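Local coordinates for metallo-beta-lactamase domain-containing protein (Thermotoga maritima, PDB 3H3E) that probably acts as a zinc-dependent hydrolase of the metallo-beta-lactamase superfamily, although its natural substrate and reaction are not established, at residues A[14-19]-A[57-62]; A[67-72]-A[158-163]; A[94-99]-A[147-152]. The protein carries 2 engineered substitutions. One frame throughout, in Å; residues are numbered along the deposited sequence.

Contact 1 (A[14-19]-A[57-62]); sequences RIHVLC and LGIDLP
Leu57, Ile59 and Leu61 of the loop 57-62 meet two residues of strand 14-19, His16 and Leu18, whose side chains leave the same side of the strand; the intervening Val17 turns away. His16 keeps CG beside its own backbone N (chi1 -73°) and presents one ring face to the loop. Ile59 CD1 lies 4.1 Å from the centroid of the His16 ring, only 5° off the ring normal, a CH-pi contact centred almost exactly on the imidazole. Ile59 gets there with CG1 beside the backbone N and its chain nearly extended to CD1. Leu57 slides past the histidine in the opposite direction, so that Leu57 CD1 approaches His16 CD2 obliquely at 4.0 Å. The contact joins an inner strand of one of the two large mixed sheets of the metallo-beta-lactamase fold to the exit of helix 49-56, which packs against that strand through Phe50 and Ala54. Gly58, with positive phi, closes this helix in a Schellman motif and sends the chain on toward strand 64-66. Leu18 spreads its two methyls over separate partners. Its CD2 crosses Leu57 CD1 at 3.8 Å, while its CD1 meets Leu61 CD2 tip to tip at 3.6 Å. Leu61 starts off at an angle to the strand; its chi2 of -179° sends CD1 out anti to CA and leaves CD2, the branch folded back, to meet Leu18. Leu18 and Cys19 together face Ser34 in a classic beta bulge, and Leu18 O accepts a hydrogen bond from Asn53 ND2 of the helix.

Contact 2 (A[67-72]-A[158-163]); sequences ISHGHY and DLFEDE. With ZN (zinc ion), chain B.
Phe160 sets its ring against two zinc-binding histidines, running alongside His69 and crossing His71 at about a right angle. The rim of the phenyl ring meets His71: Phe160 CE2 is 3.5 Å from His71 CE1, which lies near the phenyl plane, and the two rings are inclined at 63°. His69 is touched more loosely, with its CD2 4.1 Å from Phe160 CE2. The histidines use different nitrogens on the metal, His69 NE2 at 2.3 Å and His71 ND1 at 2.2 Å from ZN; His182, whose ring stacks on Phe160, supplies the third protein ligand. His69-Gly70-His71 opens the HxHxDH motif of the metallo-beta-lactamase superfamily, in the loop between strand 64-66 and helix 72-75, with His71 as the helix N-cap. His69 holds CG in the crowded position between backbone N and carbonyl carbon (chi1 64°). Its ND1 donates in the ring plane to Ser68 OG at 3.1 Å, leaving NE2 for zinc; Ser68 OG is also hydrogen-bonded to Asp43 OD2, whose carboxylate may polarise the imidazole. Opposite, a type I turn from Phe160 to Glu163 brings Asp162 up to the backbone between the histidines, where Gly70 N donates almost straight (169°) to Asp162 OD2 at 2.9 Å. Asp162 OD1 and Asp158 OD2 both form salt bridges with Lys96. An Asx turn, Phe160 N to Asp158 OD1, shapes the approach to Phe160. One water bridges the two segments, donating to Ile67 O and Asp162 O. The carboxylate of Glu163 accepts from the backbone N of both His182 and Arg183.

Contact 3 (A[94-99]-A[147-152]); sequences DQKYSG and FFVERN
Strands 95-98 and 147-150 run antiparallel, their directions 153° apart, and the hydrogen-bonded pair Tyr97-Phe148 has the shortest backbone bonds between them. Two nearly straight bonds close this pair: Tyr97 N to Phe148 O and Phe148 N to Tyr97 O are each 2.8 Å long. Both donors stand above the carbonyl planes. Toward the other end the spacing relaxes, as Glu150 N donates to Gln95 O at 3.0 Å and Gln95 N to Glu150 O at 3.3 Å, although this longest bond is the one that lies in the carbonyl plane on a lone pair. Between them Lys96 and Val149 form a non-hydrogen-bonded pair. The well-covered part of the contact is made by Tyr97, Phe148 and Glu150, on one face of the sheet. Glu150 reaches obliquely across to Tyr97, its CD 3.7 Å from Tyr97 CE1, with carboxylate and ring planes 36° apart. On the face carrying Lys96, Ser98, Phe147 and Val149, Ser98 swings OG anti to its backbone N (chi1 -177°), 3.5 Å from Phe147 CE1. Val149 CG2 lies 3.4 Å from Asp94 CB, just before strand 95-98. The loose, solvent side is at Gln95, whose end leads away, OE1 being hydrogen-bonded to Tyr102 OH, and at the exposed, poorly ordered Arg151. Arg151 runs alongside Asp94, yet Asp94 OD1 and Arg151 NE remain 4.7 Å apart and no ion pair is made. The two strands form the centre of a small four-stranded antiparallel sheet, flanked by 101-102 and 155-157. Phe147, edge-to-face with both Phe160 and the zinc ligand His182, makes one face of this sheet a wall beside the metal site of the metallo-beta-lactamase fold.

In the fold
Contact 1 closes first along the chain, before contact 2 opens; contact 3 then falls within the chain span that contact 2 brings together. Contact 1 belongs to the large mixed sheet holding strands 13-19 and 64-66 and lies on the far side of the chain's centre, its own centre about 23 Å from that of contact 2 and about 31 Å from that of contact 3. Contacts 2 and 3 touch, with centres about 10 Å apart. Strand 64-66 leads from the loop of contact 1 into the zinc loop, and strand 155-157 leads from the small sheet into 158-163, so the small sheet adjoins the metal site while contact 1 remains remote from it.

Contact 1 (A[14-19]-A[57-62])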
loop_
_atom_site.group_PDB
_atom_site.type_symbol
_atom_site.label_atom_id
_atom_site.label_comp_id
_atom_site.label_asym_id
_atom_site.label_seq_id
_atom_site.Cartn_x
_atom_site.Cartn_y
_atom_site.Cartn_z
ATOM N N ARG A 14 -1.236 -2.324 17.091
ATOM C CA ARG A 14 -1.445 -0.929 16.714
ATOM C C ARG A 14 -1.007 -0.619 15.279
ATOM O O ARG A 14 -0.071 -1.220 14.763
ATOM C CB ARG A 14 -0.738 0.001 17.705
ATOM C CG ARG A 14 -1.419 0.112 19.065
ATOM C CD ARG A 14 -0.418 0.386 20.193
ATOM N NE ARG A 14 0.222 1.701 20.098
ATOM C CZ ARG A 14 0.052 2.689 20.979
ATOM N NH1 ARG A 14 -0.746 2.519 22.029
ATOM N NH2 ARG A 14 0.681 3.849 20.814
ATOM N N ILE A 15 -1.701 0.320 14.643
ATOM C CA ILE A 15 -1.347 0.791 13.307
ATOM C C ILE A 15 -1.239 2.312 13.290
ATOM O O ILE A 15 -2.080 2.991 13.872
ATOM C CB ILE A 15 -2.413 0.396 12.289
ATOM C CG1 ILE A 15 -2.449 -1.115 12.116
ATOM C CG2 ILE A 15 -2.151 1.061 10.951
ATOM C CD1 ILE A 15 -3.525 -1.569 11.168
ATOM N N HIS A 16 -0.215 2.848 12.628
ATOM C CA HIS A 16 -0.027 4.297 12.567
ATOM C C HIS A 16 0.197 4.795 11.160
ATOM O O HIS A 16 1.115 4.349 10.488
ATOM C CB HIS A 16 1.175 4.724 13.396
ATOM C CG HIS A 16 0.957 4.647 14.871
ATOM N ND1 HIS A 16 1.144 3.485 15.590
ATOM C CD2 HIS A 16 0.592 5.593 15.769
ATOM C CE1 HIS A 16 0.902 3.720 16.868
ATOM N NE2 HIS A 16 0.563 4.989 17.003
ATOM N N VAL A 17 -0.614 5.742 10.711
ATOM C CA VAL A 17 -0.327 6.336 9.422
ATOM C C VAL A 17 0.795 7.344 9.634
ATOM O O VAL A 17 0.643 8.291 10.377
ATOM C CB VAL A 17 -1.570 6.991 8.795
ATOM C CG1 VAL A 17 -1.195 7.720 7.536
ATOM C CG2 VAL A 17 -2.592 5.929 8.470
ATOM N N LEU A 18 1.944 7.117 9.017
ATOM C CA LEU A 18 3.082 7.996 9.241
ATOM C C LEU A 18 3.225 8.982 8.099
ATOM O O LEU A 18 3.861 10.007 8.238
ATOM C CB LEU A 18 4.365 7.184 9.408
ATOM C CG LEU A 18 4.505 6.283 10.635
ATOM C CD1 LEU A 18 5.962 5.880 10.751
ATOM C CD2 LEU A 18 4.040 6.989 11.912
ATOM N N CYS A 19 2.636 8.668 6.956
ATOM C CA CYS A 19 2.626 9.616 5.845
ATOM C C CYS A 19 1.383 9.429 4.975
ATOM O O CYS A 19 0.942 8.303 4.725
ATOM C CB CYS A 19 3.891 9.484 5.005
ATOM S SG CYS A 19 3.898 10.551 3.565
ATOM N N LEU A 57 5.529 11.131 17.404
ATOM C CA LEU A 57 4.877 10.120 18.244
ATOM C C LEU A 57 5.882 9.395 19.124
ATOM O O LEU A 57 5.522 8.491 19.868
ATOM C CB LEU A 57 4.165 9.086 17.384
ATOM C CG LEU A 57 3.199 9.621 16.341
ATOM C CD1 LEU A 57 3.109 8.685 15.159
ATOM C CD2 LEU A 57 1.843 9.828 16.966
ATOM N N GLY A 58 7.147 9.786 19.023
ATOM C CA GLY A 58 8.200 9.182 19.817
ATOM C C GLY A 58 8.350 7.702 19.540
ATOM O O GLY A 58 8.662 6.929 20.441
ATOM N N ILE A 59 8.125 7.316 18.285
ATOM C CA ILE A 59 8.253 5.923 17.855
ATOM C C ILE A 59 9.585 5.615 17.172
ATOM O O ILE A 59 10.068 6.382 16.332
ATOM C CB ILE A 59 7.152 5.535 16.862
ATOM C CG1 ILE A 59 5.773 5.706 17.491
ATOM C CG2 ILE A 59 7.331 4.100 16.423
ATOM C CD1 ILE A 59 4.673 5.802 16.465
ATOM N N ASP A 60 10.168 4.479 17.548
ATOM C CA ASP A 60 11.320 3.918 16.856
ATOM C C ASP A 60 10.830 3.013 15.729
ATOM O O ASP A 60 9.995 2.143 15.958
ATOM C CB ASP A 60 12.155 3.096 17.827
ATOM C CG ASP A 60 12.709 3.922 18.955
ATOM O OD1 ASP A 60 13.382 4.937 18.664
ATOM O OD2 ASP A 60 12.477 3.552 20.129
ATOM N N LEU A 61 11.333 3.208 14.515
ATOM C CA LEU A 61 10.875 2.380 13.407
ATOM C C LEU A 61 11.568 1.036 13.452
ATOM O O LEU A 61 12.702 0.929 13.927
ATOM C CB LEU A 61 11.100 3.052 12.052
ATOM C CG LEU A 61 10.503 4.439 11.855
ATOM C CD1 LEU A 61 10.831 4.880 10.461
ATOM C CD2 LEU A 61 9.011 4.448 12.101
ATOM N N PRO A 62 10.888 0.001 12.948
ATOM C CA PRO A 62 11.385 -1.362 13.064
ATOM C C PRO A 62 12.404 -1.661 11.975
ATOM O O PRO A 62 12.613 -0.884 11.046
ATOM C CB PRO A 62 10.132 -2.209 12.839
ATOM C CG PRO A 62 9.023 -1.222 12.440
ATOM C CD PRO A 62 9.680 0.059 12.119
#

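Contact 2 (A[67-72]-A[158-163])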
loop_
_atom_site.group_PDB
_atom_site.type_symbol
_atom_site.label_atom_id
_atom_site.label_comp_id
_atom_site.label_asym_id
_atom_site.label_seq_id
_atom_site.Cartn_x
_atom_site.Cartn_y
_atom_site.Cartn_z
ATOM N N ILE A 67 7.895 -2.740 0.788
ATOM C CA ILE A 67 7.612 -1.802 -0.282
ATOM C C ILE A 67 6.519 -2.342 -1.187
ATOM O O ILE A 67 6.695 -3.382 -1.823
ATOM C CB ILE A 67 8.857 -1.543 -1.115
ATOM C CG1 ILE A 67 9.930 -0.886 -0.252
ATOM C CG2 ILE A 67 8.519 -0.641 -2.265
ATOM C CD1 ILE A 67 9.500 0.448 0.338
ATOM N N SER A 68 5.395 -1.633 -1.248
ATOM C CA SER A 68 4.237 -2.079 -2.016
ATOM C C SER A 68 4.490 -2.039 -3.521
ATOM O O SER A 68 3.989 -2.874 -4.263
ATOM C CB SER A 68 3.028 -1.220 -1.677
ATOM O OG SER A 68 3.314 0.144 -1.896
ATOM N N HIS A 69 5.253 -1.054 -3.969
ATOM C CA HIS A 69 5.660 -0.971 -5.364
ATOM C C HIS A 69 6.735 0.112 -5.520
ATOM O O HIS A 69 6.901 0.958 -4.646
ATOM C CB HIS A 69 4.451 -0.761 -6.297
ATOM C CG HIS A 69 3.731 0.534 -6.100
ATOM N ND1 HIS A 69 3.203 0.920 -4.886
ATOM C CD2 HIS A 69 3.429 1.525 -6.971
ATOM C CE1 HIS A 69 2.625 2.103 -5.013
ATOM N NE2 HIS A 69 2.746 2.492 -6.270
ATOM N N GLY A 70 7.492 0.067 -6.608
ATOM C CA GLY A 70 8.618 0.975 -6.763
ATOM C C GLY A 70 8.347 2.363 -7.314
ATOM O O GLY A 70 9.127 2.855 -8.112
ATOM N N HIS A 71 7.251 2.993 -6.899
ATOM C CA HIS A 71 7.032 4.413 -7.179
ATOM C C HIS A 71 7.721 5.313 -6.147
ATOM O O HIS A 71 7.873 4.940 -4.978
ATOM C CB HIS A 71 5.547 4.741 -7.196
ATOM C CG HIS A 71 4.930 4.659 -8.552
ATOM N ND1 HIS A 71 3.640 4.216 -8.755
ATOM C CD2 HIS A 71 5.426 4.955 -9.776
ATOM C CE1 HIS A 71 3.365 4.253 -10.047
ATOM N NE2 HIS A 71 4.433 4.698 -10.689
ATOM N N TYR A 72 8.113 6.504 -6.591
ATOM C CA TYR A 72 8.812 7.495 -5.764
ATOM C C TYR A 72 8.082 7.858 -4.459
ATOM O O TYR A 72 8.715 8.049 -3.437
ATOM C CB TYR A 72 9.049 8.773 -6.591
ATOM C CG TYR A 72 7.793 9.581 -6.796
ATOM C CD1 TYR A 72 7.542 10.722 -6.046
ATOM C CD2 TYR A 72 6.837 9.178 -7.706
ATOM C CE1 TYR A 72 6.377 11.447 -6.211
ATOM C CE2 TYR A 72 5.673 9.891 -7.878
ATOM C CZ TYR A 72 5.448 11.024 -7.128
ATOM O OH TYR A 72 4.284 11.737 -7.313
ATOM N N ASP A 158 3.318 -0.424 -18.087
ATOM C CA ASP A 158 3.601 -0.958 -16.749
ATOM C C ASP A 158 2.389 -1.685 -16.179
ATOM O O ASP A 158 1.332 -1.070 -15.991
ATOM C CB ASP A 158 4.007 0.182 -15.807
ATOM C CG ASP A 158 4.606 -0.311 -14.495
ATOM O OD1 ASP A 158 4.693 -1.534 -14.276
ATOM O OD2 ASP A 158 4.992 0.538 -13.670
ATOM N N LEU A 159 2.537 -2.985 -15.903
ATOM C CA LEU A 159 1.444 -3.776 -15.330
ATOM C C LEU A 159 1.622 -4.000 -13.827
ATOM O O LEU A 159 0.808 -4.654 -13.171
ATOM C CB LEU A 159 1.294 -5.117 -16.050
ATOM C CG LEU A 159 1.046 -5.160 -17.569
ATOM C CD1 LEU A 159 0.233 -6.391 -17.874
ATOM C CD2 LEU A 159 0.329 -3.939 -18.107
ATOM N N PHE A 160 2.702 -3.451 -13.293
ATOM C CA PHE A 160 2.963 -3.481 -11.866
ATOM C C PHE A 160 3.202 -4.879 -11.332
ATOM O O PHE A 160 2.651 -5.283 -10.315
ATOM C CB PHE A 160 1.875 -2.732 -11.109
ATOM C CG PHE A 160 1.849 -1.276 -11.428
ATOM C CD1 PHE A 160 1.130 -0.806 -12.507
ATOM C CD2 PHE A 160 2.585 -0.377 -10.684
ATOM C CE1 PHE A 160 1.127 0.555 -12.823
ATOM C CE2 PHE A 160 2.583 0.983 -10.993
ATOM C CZ PHE A 160 1.856 1.445 -12.054
ATOM N N GLU A 161 4.067 -5.600 -12.032
ATOM C CA GLU A 161 4.491 -6.921 -11.610
ATOM C C GLU A 161 5.237 -6.834 -10.281
ATOM O O GLU A 161 5.555 -7.861 -9.669
ATOM C CB GLU A 161 5.396 -7.538 -12.669
ATOM C CG GLU A 161 4.814 -7.577 -14.060
ATOM C CD GLU A 161 3.826 -8.705 -14.250
ATOM O OE1 GLU A 161 3.447 -9.359 -13.250
ATOM O OE2 GLU A 161 3.422 -8.940 -15.410
ATOM N N ASP A 162 5.513 -5.605 -9.846
ATOM C CA ASP A 162 6.220 -5.349 -8.588
ATOM C C ASP A 162 5.309 -5.139 -7.390
ATOM O O ASP A 162 5.776 -5.106 -6.269
ATOM C CB ASP A 162 7.113 -4.126 -8.720
ATOM C CG ASP A 162 6.347 -2.882 -9.153
ATOM O OD1 ASP A 162 5.551 -2.975 -10.111
ATOM O OD2 ASP A 162 6.558 -1.804 -8.552
ATOM N N GLU A 163 4.011 -5.004 -7.630
ATOM C CA GLU A 163 3.052 -4.664 -6.580
ATOM C C GLU A 163 2.802 -5.795 -5.607
ATOM O O GLU A 163 2.560 -6.923 -6.012
ATOM C CB GLU A 163 1.720 -4.239 -7.196
ATOM C CG GLU A 163 0.698 -3.808 -6.183
ATOM C CD GLU A 163 -0.431 -3.021 -6.810
ATOM O OE1 GLU A 163 -1.398 -3.648 -7.304
ATOM O OE2 GLU A 163 -0.352 -1.773 -6.803
HETATM ZN ZN ZN B . 1.858 4.223 -7.479
HETATM O O HOH W 1 7.846 -4.325 -4.386
#

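Contact 3 (A[94-99]-A[147-152])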
loop_
_atom_site.group_PDB
_atom_site.type_symbol
_atom_site.label_atom_id
_atom_site.label_comp_id
_atom_site.label_asym_id
_atom_site.label_seq_id
_atom_site.Cartn_x
_atom_site.Cartn_y
_atom_site.Cartn_z
ATOM N N ASP A 94 12.906 -2.020 -11.864
ATOM C CA ASP A 94 12.723 -1.439 -13.190
ATOM C C ASP A 94 12.298 0.001 -13.035
ATOM O O ASP A 94 11.622 0.350 -12.088
ATOM C CB ASP A 94 11.678 -2.214 -13.985
ATOM C CG ASP A 94 12.080 -3.652 -14.224
ATOM O OD1 ASP A 94 13.288 -3.940 -14.178
ATOM O OD2 ASP A 94 11.189 -4.496 -14.460
ATOM N N GLN A 95 12.710 0.847 -13.962
ATOM C CA GLN A 95 12.542 2.278 -13.779
ATOM C C GLN A 95 11.188 2.732 -14.275
ATOM O O GLN A 95 10.868 2.599 -15.445
ATOM C CB GLN A 95 13.702 3.055 -14.423
ATOM C CG GLN A 95 15.030 2.966 -13.614
ATOM C CD GLN A 95 14.867 3.143 -12.074
ATOM O OE1 GLN A 95 13.861 3.662 -11.585
ATOM N NE2 GLN A 95 15.877 2.708 -11.322
ATOM N N LYS A 96 10.384 3.252 -13.358
ATOM C CA LYS A 96 8.983 3.531 -13.635
ATOM C C LYS A 96 8.777 4.928 -14.174
ATOM O O LYS A 96 9.365 5.884 -13.675
ATOM C CB LYS A 96 8.152 3.350 -12.374
ATOM C CG LYS A 96 7.984 1.915 -11.922
ATOM C CD LYS A 96 6.789 1.805 -10.979
ATOM C CE LYS A 96 6.686 0.439 -10.336
ATOM N NZ LYS A 96 6.353 -0.609 -11.324
ATOM N N TYR A 97 7.938 5.035 -15.199
ATOM C CA TYR A 97 7.544 6.324 -15.749
ATOM C C TYR A 97 6.049 6.520 -15.649
ATOM O O TYR A 97 5.269 5.569 -15.652
ATOM C CB TYR A 97 7.987 6.474 -17.200
ATOM C CG TYR A 97 9.463 6.750 -17.339
ATOM C CD1 TYR A 97 10.398 5.734 -17.199
ATOM C CD2 TYR A 97 9.922 8.031 -17.605
ATOM C CE1 TYR A 97 11.751 5.992 -17.323
ATOM C CE2 TYR A 97 11.270 8.299 -17.728
ATOM C CZ TYR A 97 12.179 7.279 -17.588
ATOM O OH TYR A 97 13.520 7.555 -17.723
ATOM N N SER A 98 5.652 7.774 -15.545
ATOM C CA SER A 98 4.249 8.100 -15.500
ATOM C C SER A 98 3.992 9.172 -16.541
ATOM O O SER A 98 4.130 10.358 -16.276
ATOM C CB SER A 98 3.861 8.575 -14.117
ATOM O OG SER A 98 2.476 8.819 -14.096
ATOM N N GLY A 99 3.616 8.741 -17.737
ATOM C CA GLY A 99 3.664 9.614 -18.875
ATOM C C GLY A 99 5.121 9.698 -19.265
ATOM O O GLY A 99 5.792 8.679 -19.419
ATOM N N PHE A 147 0.896 4.725 -17.189
ATOM C CA PHE A 147 2.117 4.203 -16.603
ATOM C C PHE A 147 2.996 3.401 -17.566
ATOM O O PHE A 147 2.510 2.584 -18.341
ATOM C CB PHE A 147 1.780 3.385 -15.361
ATOM C CG PHE A 147 1.099 4.181 -14.297
ATOM C CD1 PHE A 147 1.782 5.182 -13.624
ATOM C CD2 PHE A 147 -0.224 3.938 -13.970
ATOM C CE1 PHE A 147 1.158 5.931 -12.649
ATOM C CE2 PHE A 147 -0.859 4.688 -12.999
ATOM C CZ PHE A 147 -0.168 5.684 -12.338
ATOM N N PHE A 148 4.300 3.655 -17.511
ATOM C CA PHE A 148 5.252 2.881 -18.284
ATOM C C PHE A 148 6.366 2.374 -17.400
ATOM O O PHE A 148 6.530 2.820 -16.270
ATOM C CB PHE A 148 5.834 3.723 -19.401
ATOM C CG PHE A 148 4.833 4.141 -20.404
ATOM C CD1 PHE A 148 4.711 3.462 -21.600
ATOM C CD2 PHE A 148 3.991 5.195 -20.150
ATOM C CE1 PHE A 148 3.783 3.839 -22.521
ATOM C CE2 PHE A 148 3.057 5.572 -21.079
ATOM C CZ PHE A 148 2.955 4.893 -22.258
ATOM N N VAL A 149 7.130 1.430 -17.922
ATOM C CA VAL A 149 8.274 0.911 -17.195
ATOM C C VAL A 149 9.398 0.625 -18.194
ATOM O O VAL A 149 9.145 0.379 -19.363
ATOM C CB VAL A 149 7.883 -0.324 -16.344
ATOM C CG1 VAL A 149 7.664 -1.530 -17.216
ATOM C CG2 VAL A 149 8.932 -0.605 -15.301
ATOM N N GLU A 150 10.639 0.714 -17.744
ATOM C CA GLU A 150 11.781 0.549 -18.632
ATOM C C GLU A 150 12.711 -0.492 -18.067
ATOM O O GLU A 150 13.279 -0.315 -16.993
ATOM C CB GLU A 150 12.539 1.865 -18.822
ATOM C CG GLU A 150 11.814 2.902 -19.683
ATOM C CD GLU A 150 12.755 3.952 -20.260
ATOM O OE1 GLU A 150 13.939 3.975 -19.846
ATOM O OE2 GLU A 150 12.316 4.750 -21.122
ATOM N N ARG A 151 12.853 -1.589 -18.795
ATOM C CA ARG A 151 13.799 -2.632 -18.436
ATOM C C ARG A 151 14.851 -2.739 -19.538
ATOM O O ARG A 151 14.563 -3.230 -20.634
ATOM C CB ARG A 151 13.069 -3.966 -18.227
ATOM C CG ARG A 151 13.933 -5.077 -17.645
ATOM C CD ARG A 151 13.081 -6.253 -17.173
ATOM N NE ARG A 151 13.846 -7.499 -17.128
ATOM C CZ ARG A 151 13.902 -8.383 -18.123
ATOM N NH1 ARG A 151 13.230 -8.166 -19.249
ATOM N NH2 ARG A 151 14.629 -9.488 -17.995
ATOM N N ASN A 152 16.055 -2.245 -19.245
ATOM C CA ASN A 152 17.181 -2.267 -20.187
ATOM C C ASN A 152 17.167 -1.143 -21.232
ATOM O O ASN A 152 17.914 -1.188 -22.211
ATOM C CB ASN A 152 17.286 -3.627 -20.896
ATOM C CG ASN A 152 17.694 -4.752 -19.959
ATOM O OD1 ASN A 152 18.597 -4.595 -19.129
ATOM N ND2 ASN A 152 17.033 -5.903 -20.098
#